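Local coordinates for protein quinone oxidoreductase (PDB 3TQH) that probably reduces quinones with NADPH, which it binds, as a member of the zinc-binding-dehydrogenase-like medium-chain reductase family, at residues A[10-22]-A[53-67]. Sequence-based numbering, arbitrary orientation.
Sequences IQFDQFGPPKVLK and RNGSGFVAKKLKNNL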
ATOM      1  N   ILE A  10      16.538  -0.068  10.364  1.00 16.97           N
ATOM      2  CA  ILE A  10      16.481   1.358  10.062  1.00 16.89           C
ATOM      3  C   ILE A  10      15.662   2.046  11.144  1.00 17.15           C
ATOM      4  O   ILE A  10      14.547   1.636  11.436  1.00 16.84           O
ATOM      5  CB  ILE A  10      15.845   1.644   8.681  1.00 15.40           C
ATOM      6  CG1 ILE A  10      16.761   1.149   7.549  1.00 15.63           C
ATOM      7  CG2 ILE A  10      15.558   3.141   8.512  1.00 15.56           C
ATOM      8  CD1 ILE A  10      18.057   1.915   7.411  1.00 16.17           C
ATOM      9  N   GLN A  11      16.227   3.079  11.753  1.00 18.49           N
ATOM     10  CA  GLN A  11      15.485   3.892  12.705  1.00 18.91           C
ATOM     11  C   GLN A  11      15.643   5.354  12.369  1.00 19.15           C
ATOM     12  O   GLN A  11      16.503   5.721  11.577  1.00 19.64           O
ATOM     13  CB  GLN A  11      15.956   3.619  14.132  1.00 20.76           C
ATOM     14  CG  GLN A  11      15.329   2.366  14.722  1.00 20.96           C
ATOM     15  CD  GLN A  11      15.873   1.990  16.084  1.00 22.99           C
ATOM     16  OE1 GLN A  11      15.560   0.919  16.592  1.00 24.95           O
ATOM     17  NE2 GLN A  11      16.693   2.854  16.679  1.00 24.02           N
ATOM     18  N   PHE A  12      14.785   6.179  12.953  1.00 19.49           N
ATOM     19  CA  PHE A  12      14.959   7.622  12.915  1.00 20.42           C
ATOM     20  C   PHE A  12      14.752   8.165  14.325  1.00 22.60           C
ATOM     21  O   PHE A  12      13.905   7.672  15.063  1.00 22.61           O
ATOM     22  CB  PHE A  12      14.027   8.278  11.877  1.00 19.00           C
ATOM     23  CG  PHE A  12      12.547   8.134  12.173  1.00 17.78           C
ATOM     24  CD1 PHE A  12      11.806   9.222  12.614  1.00 18.51           C
ATOM     25  CD2 PHE A  12      11.891   6.926  11.974  1.00 16.36           C
ATOM     26  CE1 PHE A  12      10.442   9.106  12.878  1.00 18.08           C
ATOM     27  CE2 PHE A  12      10.529   6.798  12.242  1.00 15.45           C
ATOM     28  CZ  PHE A  12       9.805   7.891  12.694  1.00 16.62           C
ATOM     29  N   ASP A  13      15.556   9.161  14.693  1.00 24.73           N
ATOM     30  CA  ASP A  13      15.526   9.764  16.023  1.00 27.31           C
ATOM     31  C   ASP A  13      14.663  11.021  16.067  1.00 27.80           C
ATOM     32  O   ASP A  13      14.244  11.454  17.136  1.00 29.45           O
ATOM     33  CB  ASP A  13      16.950  10.120  16.465  1.00 29.80           C
ATOM     34  CG  ASP A  13      17.842   8.899  16.614  1.00 31.02           C
ATOM     35  OD1 ASP A  13      17.472   7.822  16.091  1.00 30.87           O
ATOM     36  OD2 ASP A  13      18.913   9.012  17.253  1.00 34.58           O
ATOM     37  N   GLN A  14      14.410  11.611  14.905  1.00 26.55           N
ATOM     38  CA  GLN A  14      13.656  12.853  14.820  1.00 27.52           C
ATOM     39  C   GLN A  14      12.880  12.887  13.521  1.00 25.18           C
ATOM     40  O   GLN A  14      13.286  12.269  12.533  1.00 23.52           O
ATOM     41  CB  GLN A  14      14.605  14.059  14.890  1.00 29.85           C
ATOM     42  CG  GLN A  14      15.744  14.011  13.865  1.00 30.12           C
ATOM     43  CD  GLN A  14      16.767  15.119  14.055  1.00 33.55           C
ATOM     44  OE1 GLN A  14      16.462  16.301  13.900  1.00 34.40           O
ATOM     45  NE2 GLN A  14      17.995  14.735  14.378  1.00 35.95           N
ATOM     46  N   PHE A  15      11.764  13.608  13.520  1.00 25.43           N
ATOM     47  CA  PHE A  15      11.000  13.811  12.298  1.00 23.76           C
ATOM     48  C   PHE A  15      11.768  14.770  11.406  1.00 24.12           C
ATOM     49  O   PHE A  15      12.250  15.803  11.865  1.00 26.20           O
ATOM     50  CB  PHE A  15       9.617  14.394  12.592  1.00 24.52           C
ATOM     51  CG  PHE A  15       8.761  13.523  13.466  1.00 24.19           C
ATOM     52  CD1 PHE A  15       8.377  12.261  13.044  1.00 21.07           C
ATOM     53  CD2 PHE A  15       8.325  13.977  14.704  1.00 26.82           C
ATOM     54  CE1 PHE A  15       7.581  11.457  13.841  1.00 21.51           C
ATOM     55  CE2 PHE A  15       7.527  13.176  15.510  1.00 27.43           C
ATOM     56  CZ  PHE A  15       7.155  11.913  15.075  1.00 24.53           C
ATOM     57  N   GLY A  16      11.886  14.435  10.131  1.00 22.52           N
ATOM     58  CA  GLY A  16      12.609  15.303   9.216  1.00 23.05           C
ATOM     59  C   GLY A  16      12.690  14.727   7.828  1.00 21.14           C
ATOM     60  O   GLY A  16      11.894  13.870   7.475  1.00 19.46           O
ATOM     61  N   PRO A  17      13.658  15.201   7.031  1.00 21.81           N
ATOM     62  CA  PRO A  17      13.897  14.691   5.688  1.00 20.52           C
ATOM     63  C   PRO A  17      14.465  13.273   5.705  1.00 19.56           C
ATOM     64  O   PRO A  17      14.816  12.768   6.772  1.00 19.97           O
ATOM     65  CB  PRO A  17      14.947  15.662   5.120  1.00 22.17           C
ATOM     66  CG  PRO A  17      14.942  16.836   6.017  1.00 24.13           C
ATOM     67  CD  PRO A  17      14.570  16.313   7.356  1.00 24.15           C
ATOM     68  N   PRO A  18      14.577  12.640   4.525  1.00 18.73           N
ATOM     69  CA  PRO A  18      15.080  11.266   4.411  1.00 18.14           C
ATOM     70  C   PRO A  18      16.423  10.991   5.099  1.00 19.68           C
ATOM     71  O   PRO A  18      16.658   9.873   5.545  1.00 19.17           O
ATOM     72  CB  PRO A  18      15.191  11.067   2.898  1.00 17.85           C
ATOM     73  CG  PRO A  18      14.101  11.930   2.345  1.00 17.35           C
ATOM     74  CD  PRO A  18      14.056  13.139   3.237  1.00 18.27           C
ATOM     75  N   LYS A  19      17.286  12.003   5.185  1.00 21.92           N
ATOM     76  CA  LYS A  19      18.602  11.866   5.824  1.00 23.89           C
ATOM     77  C   LYS A  19      18.555  11.415   7.292  1.00 23.98           C
ATOM     78  O   LYS A  19      19.582  10.976   7.827  1.00 25.20           O
ATOM     79  CB  LYS A  19      19.388  13.190   5.752  1.00 26.55           C
ATOM     80  CG  LYS A  19      20.184  13.421   4.462  1.00 28.75           C
ATOM     81  CD  LYS A  19      21.292  14.458   4.680  1.00 32.89           C
ATOM     82  CE  LYS A  19      21.850  14.994   3.359  1.00 35.01           C
ATOM     83  NZ  LYS A  19      23.099  15.808   3.557  1.00 37.74           N
ATOM     84  N   VAL A  20      17.395  11.546   7.944  1.00 22.77           N
ATOM     85  CA  VAL A  20      17.246  11.149   9.359  1.00 23.01           C
ATOM     86  C   VAL A  20      17.174   9.633   9.560  1.00 21.67           C
ATOM     87  O   VAL A  20      17.258   9.154  10.688  1.00 22.39           O
ATOM     88  CB  VAL A  20      16.002  11.793  10.043  1.00 22.80           C
ATOM     89  CG1 VAL A  20      16.057  13.307   9.941  1.00 24.08           C
ATOM     90  CG2 VAL A  20      14.712  11.254   9.454  1.00 20.27           C
ATOM     91  N   LEU A  21      17.008   8.884   8.473  1.00 20.08           N
ATOM     92  CA  LEU A  21      17.027   7.427   8.535  1.00 19.05           C
ATOM     93  C   LEU A  21      18.451   6.928   8.748  1.00 20.80           C
ATOM     94  O   LEU A  21      19.372   7.386   8.077  1.00 22.12           O
ATOM     95  CB  LEU A  21      16.472   6.835   7.247  1.00 17.12           C
ATOM     96  CG  LEU A  21      14.995   7.080   6.942  1.00 14.89           C
ATOM     97  CD1 LEU A  21      14.600   6.285   5.713  1.00 13.59           C
ATOM     98  CD2 LEU A  21      14.119   6.701   8.100  1.00 13.66           C
ATOM     99  N   LYS A  22      18.623   5.994   9.678  1.00 21.31           N
ATOM    100  CA  LYS A  22      19.941   5.434   9.986  1.00 23.41           C
ATOM    101  C   LYS A  22      19.876   3.912  10.081  1.00 22.73           C
ATOM    102  O   LYS A  22      18.914   3.359  10.620  1.00 21.44           O
ATOM    103  CB  LYS A  22      20.465   5.980  11.316  1.00 25.67           C
ATOM    104  CG  LYS A  22      20.201   7.461  11.558  1.00 27.57           C
ATOM    105  CD  LYS A  22      20.879   7.952  12.838  1.00 31.49           C
ATOM    106  CE  LYS A  22      20.117   7.520  14.085  1.00 31.92           C
ATOM    107  NZ  LYS A  22      20.987   7.531  15.292  1.00 35.27           N
ATOM    108  N   ARG A  53       7.758   9.454   8.956  1.00 15.36           N
ATOM    109  CA  ARG A  53       9.125   9.949   9.122  1.00 16.37           C
ATOM    110  C   ARG A  53       9.227  11.473   9.070  1.00 17.86           C
ATOM    111  O   ARG A  53      10.001  12.053   9.821  1.00 19.48           O
ATOM    112  CB  ARG A  53      10.044   9.313   8.067  1.00 15.23           C
ATOM    113  CG  ARG A  53      11.529   9.604   8.253  1.00 16.72           C
ATOM    114  CD  ARG A  53      11.986  10.749   7.373  1.00 18.28           C
ATOM    115  NE  ARG A  53      11.792  10.388   5.983  1.00 18.26           N
ATOM    116  CZ  ARG A  53      11.379  11.197   5.015  1.00 16.96           C
ATOM    117  NH1 ARG A  53      11.114  12.476   5.234  1.00 17.91           N
ATOM    118  NH2 ARG A  53      11.228  10.695   3.802  1.00 16.64           N
ATOM    119  N   ASN A  54       8.470  12.129   8.194  1.00 17.92           N
ATOM    120  CA  ASN A  54       8.500  13.597   8.150  1.00 19.91           C
ATOM    121  C   ASN A  54       7.587  14.259   9.188  1.00 21.75           C
ATOM    122  O   ASN A  54       7.635  15.478   9.373  1.00 23.67           O
ATOM    123  CB  ASN A  54       8.280  14.164   6.724  1.00 19.44           C
ATOM    124  CG  ASN A  54       6.865  13.949   6.183  1.00 19.75           C
ATOM    125  OD1 ASN A  54       5.875  13.974   6.919  1.00 20.43           O
ATOM    126  ND2 ASN A  54       6.775  13.767   4.866  1.00 18.84           N
ATOM    127  N   GLY A  55       6.780  13.450   9.877  1.00 21.65           N
ATOM    128  CA  GLY A  55       6.001  13.918  11.019  1.00 23.64           C
ATOM    129  C   GLY A  55       4.614  14.436  10.679  1.00 24.42           C
ATOM    130  O   GLY A  55       3.909  14.928  11.558  1.00 26.21           O
ATOM    131  N   SER A  56       4.213  14.315   9.416  1.00 23.13           N
ATOM    132  CA  SER A  56       2.939  14.863   8.962  1.00 24.38           C
ATOM    133  C   SER A  56       1.764  13.942   9.275  1.00 24.70           C
ATOM    134  O   SER A  56       0.643  14.414   9.480  1.00 26.49           O
ATOM    135  CB  SER A  56       2.978  15.158   7.458  1.00 23.21           C
ATOM    136  OG  SER A  56       3.171  13.974   6.697  1.00 21.43           O
ATOM    137  N   GLY A  57       2.016  12.636   9.317  1.00 23.44           N
ATOM    138  CA  GLY A  57       0.943  11.651   9.459  1.00 23.55           C
ATOM    139  C   GLY A  57       0.370  11.549  10.860  1.00 25.59           C
ATOM    140  O   GLY A  57       0.955  12.051  11.822  1.00 26.93           O
ATOM    141  N   PHE A  58      -0.780  10.888  10.967  1.00 26.21           N
ATOM    142  CA  PHE A  58      -1.421  10.636  12.258  1.00 28.44           C
ATOM    143  C   PHE A  58      -0.610   9.671  13.131  1.00 27.88           C
ATOM    144  O   PHE A  58      -0.627   9.775  14.360  1.00 29.47           O
ATOM    145  CB  PHE A  58      -2.834  10.075  12.060  1.00 29.32           C
ATOM    146  CG  PHE A  58      -3.522   9.713  13.345  1.00 31.97           C
ATOM    147  CD1 PHE A  58      -4.206  10.673  14.076  1.00 35.14           C
ATOM    148  CD2 PHE A  58      -3.465   8.417  13.835  1.00 31.39           C
ATOM    149  CE1 PHE A  58      -4.836  10.344  15.268  1.00 37.87           C
ATOM    150  CE2 PHE A  58      -4.095   8.081  15.026  1.00 33.68           C
ATOM    151  CZ  PHE A  58      -4.778   9.042  15.742  1.00 36.92           C
ATOM    152  N   VAL A  59       0.090   8.735  12.497  1.00 25.53           N
ATOM    153  CA  VAL A  59       0.939   7.800  13.230  1.00 25.22           C
ATOM    154  C   VAL A  59       2.089   8.544  13.912  1.00 26.15           C
ATOM    155  O   VAL A  59       2.488   8.186  15.019  1.00 27.21           O
ATOM    156  CB  VAL A  59       1.497   6.685  12.320  1.00 22.79           C
ATOM    157  CG1 VAL A  59       2.371   5.738  13.126  1.00 22.23           C
ATOM    158  CG2 VAL A  59       0.352   5.918  11.648  1.00 22.34           C
ATOM    159  N   ALA A  60       2.595   9.587  13.257  1.00 26.20           N
ATOM    160  CA  ALA A  60       3.622  10.463  13.844  1.00 27.61           C
ATOM    161  C   ALA A  60       3.164  11.112  15.147  1.00 30.92           C
ATOM    162  O   ALA A  60       3.986  11.409  16.009  1.00 32.50           O
ATOM    163  CB  ALA A  60       4.041  11.537  12.849  1.00 26.90           C
ATOM    164  N   LYS A  61       1.859  11.337  15.279  1.00 32.76           N
ATOM    165  CA  LYS A  61       1.271  11.890  16.502  1.00 36.38           C
ATOM    166  C   LYS A  61       1.552  10.985  17.707  1.00 37.48           C
ATOM    167  O   LYS A  61       1.922  11.465  18.780  1.00 39.86           O
ATOM    168  CB  LYS A  61      -0.248  12.059  16.326  1.00 37.85           C
ATOM    169  CG  LYS A  61      -0.905  13.112  17.218  1.00 42.56           C
ATOM    170  CD  LYS A  61      -1.142  14.433  16.473  1.00 44.15           C
ATOM    171  CE  LYS A  61      -1.987  15.402  17.294  1.00 48.32           C
ATOM    172  NZ  LYS A  61      -1.342  15.783  18.581  1.00 51.29           N
ATOM    173  N   LYS A  62       1.376   9.678  17.518  1.00 36.17           N
ATOM    174  CA  LYS A  62       1.587   8.687  18.587  1.00 37.30           C
ATOM    175  C   LYS A  62       3.071   8.420  18.876  1.00 36.20           C
ATOM    176  O   LYS A  62       3.444   8.170  20.022  1.00 38.17           O
ATOM    177  CB  LYS A  62       0.910   7.360  18.226  1.00 36.37           C
ATOM    178  CG  LYS A  62      -0.609   7.429  18.056  1.00 38.69           C
ATOM    179  CD  LYS A  62      -1.364   7.177  19.367  1.00 43.39           C
ATOM    180  CE  LYS A  62      -2.811   6.741  19.109  1.00 45.10           C
ATOM    181  NZ  LYS A  62      -2.883   5.486  18.274  1.00 42.97           N
ATOM    182  N   LEU A  63       3.906   8.456  17.837  1.00 33.28           N
ATOM    183  CA  LEU A  63       5.351   8.254  17.988  1.00 32.56           C
ATOM    184  C   LEU A  63       6.093   9.502  18.466  1.00 34.42           C
ATOM    185  O   LEU A  63       7.290   9.431  18.738  1.00 34.58           O
ATOM    186  CB  LEU A  63       5.981   7.806  16.662  1.00 29.57           C
ATOM    187  CG  LEU A  63       5.704   6.401  16.140  1.00 27.56           C
ATOM    188  CD1 LEU A  63       6.377   6.221  14.791  1.00 25.54           C
ATOM    189  CD2 LEU A  63       6.194   5.355  17.120  1.00 29.01           C
ATOM    190  N   LYS A  64       5.391  10.634  18.556  1.00 35.99           N
ATOM    191  CA  LYS A  64       5.989  11.930  18.914  1.00 38.06           C
ATOM    192  C   LYS A  64       6.919  11.877  20.128  1.00 40.03           C
ATOM    193  O   LYS A  64       8.035  12.397  20.078  1.00 40.55           O
ATOM    194  CB  LYS A  64       4.877  12.972  19.138  1.00 40.41           C
ATOM    195  CG  LYS A  64       5.285  14.254  19.874  1.00 44.30           C
ATOM    196  CD  LYS A  64       4.201  15.336  19.736  1.00 47.07           C
ATOM    197  CE  LYS A  64       3.925  16.064  21.054  1.00 52.26           C
ATOM    198  NZ  LYS A  64       5.058  16.908  21.529  1.00 54.88           N
ATOM    199  N   ASN A  65       6.457  11.250  21.207  1.00 41.40           N
ATOM    200  CA  ASN A  65       7.241  11.152  22.438  1.00 43.61           C
ATOM    201  C   ASN A  65       7.872   9.768  22.628  1.00 41.77           C
ATOM    202  O   ASN A  65       8.282   9.420  23.732  1.00 44.02           O
ATOM    203  CB  ASN A  65       6.362  11.513  23.648  1.00 47.37           C
ATOM    204  CG  ASN A  65       6.295  13.014  23.904  1.00 50.79           C
ATOM    205  OD1 ASN A  65       5.284  13.665  23.623  1.00 51.86           O
ATOM    206  ND2 ASN A  65       7.378  13.570  24.444  1.00 53.36           N
ATOM    207  N   ASN A  66       7.977   8.995  21.550  1.00 37.85           N
ATOM    208  CA  ASN A  66       8.423   7.601  21.637  1.00 36.32           C
ATOM    209  C   ASN A  66       9.514   7.219  20.628  1.00 33.17           C
ATOM    210  O   ASN A  66       9.685   6.043  20.309  1.00 31.80           O
ATOM    211  CB  ASN A  66       7.215   6.663  21.491  1.00 35.53           C
ATOM    212  CG  ASN A  66       6.288   6.711  22.698  1.00 39.44           C
ATOM    213  OD1 ASN A  66       5.474   7.628  22.842  1.00 41.93           O
ATOM    214  ND2 ASN A  66       6.411   5.718  23.573  1.00 41.63           N
ATOM    215  N   LEU A  67      10.258   8.209  20.140  1.00 32.26           N
ATOM    216  CA  LEU A  67      11.366   7.960  19.226  1.00 29.92           C
ATOM    217  C   LEU A  67      12.614   7.548  20.015  1.00 31.30           C
ATOM    218  O   LEU A  67      12.724   7.860  21.199  1.00 34.07           O
ATOM    219  CB  LEU A  67      11.652   9.205  18.375  1.00 29.40           C
ATOM    220  CG  LEU A  67      10.510   9.709  17.487  1.00 27.49           C
ATOM    221  CD1 LEU A  67      10.950  10.935  16.699  1.00 26.90           C
ATOM    222  CD2 LEU A  67      10.011   8.616  16.548  1.00 23.84           C
TER
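Arg-53, Phe-15 and Leu-67 bury the most surface where the hairpin loop between strands 6-12 and 21-27 meets residues 53-67. Gly-16 and Arg-53 are joined twice. The amide of Gly-16 donates to Arg-53 O (N to O 3.1 Å), and Arg-53 NH1 returns a bond to Gly-16 O at 2.8 Å, lying in the carbonyl plane on a lone pair, with an N-H...O angle of 159°. Bends at chi2 and chi3 fold the arginine chain back to this carbonyl. One guanidinium face is covered by the Pro-17–Pro-18 backbone and the Pro-18 ring, whose CG lies 3.4 Å from Arg-53 NH2. Nearer the backbone along the arginine chain, Val-20 CG2 packs on the aliphatic part at Arg-53 CD (3.5 Å). NH2 forms a salt bridge with Glu-308 and a hydrogen bond with His-304, tying the loop contact to helix 300-308.

The Phe-15 ring is sandwiched by two CH-pi contacts: Leu-67 CD1 sits over the centre of one face, 4.2 Å from the centroid and 11° off the normal, while Gly-55 CA covers the other. The rim reaches helix 58-63, with Phe-15 CE1 3.7 Å from Ala-60 CB. The other leucine branch, Leu-67 CD2, meets Phe-12 CE1 at 3.7 Å, so one side chain serves both aromatic residues.

The NH1 and NH2 bonds should together fix the guanidinium's rotation, while the Gly-16 amide anchors the main chain, and Glu-308 would probably balance the buried charge; beside these polar bonds, apolar packing secures the hairpin loop against the end of helix 47-53 and the chain that follows it.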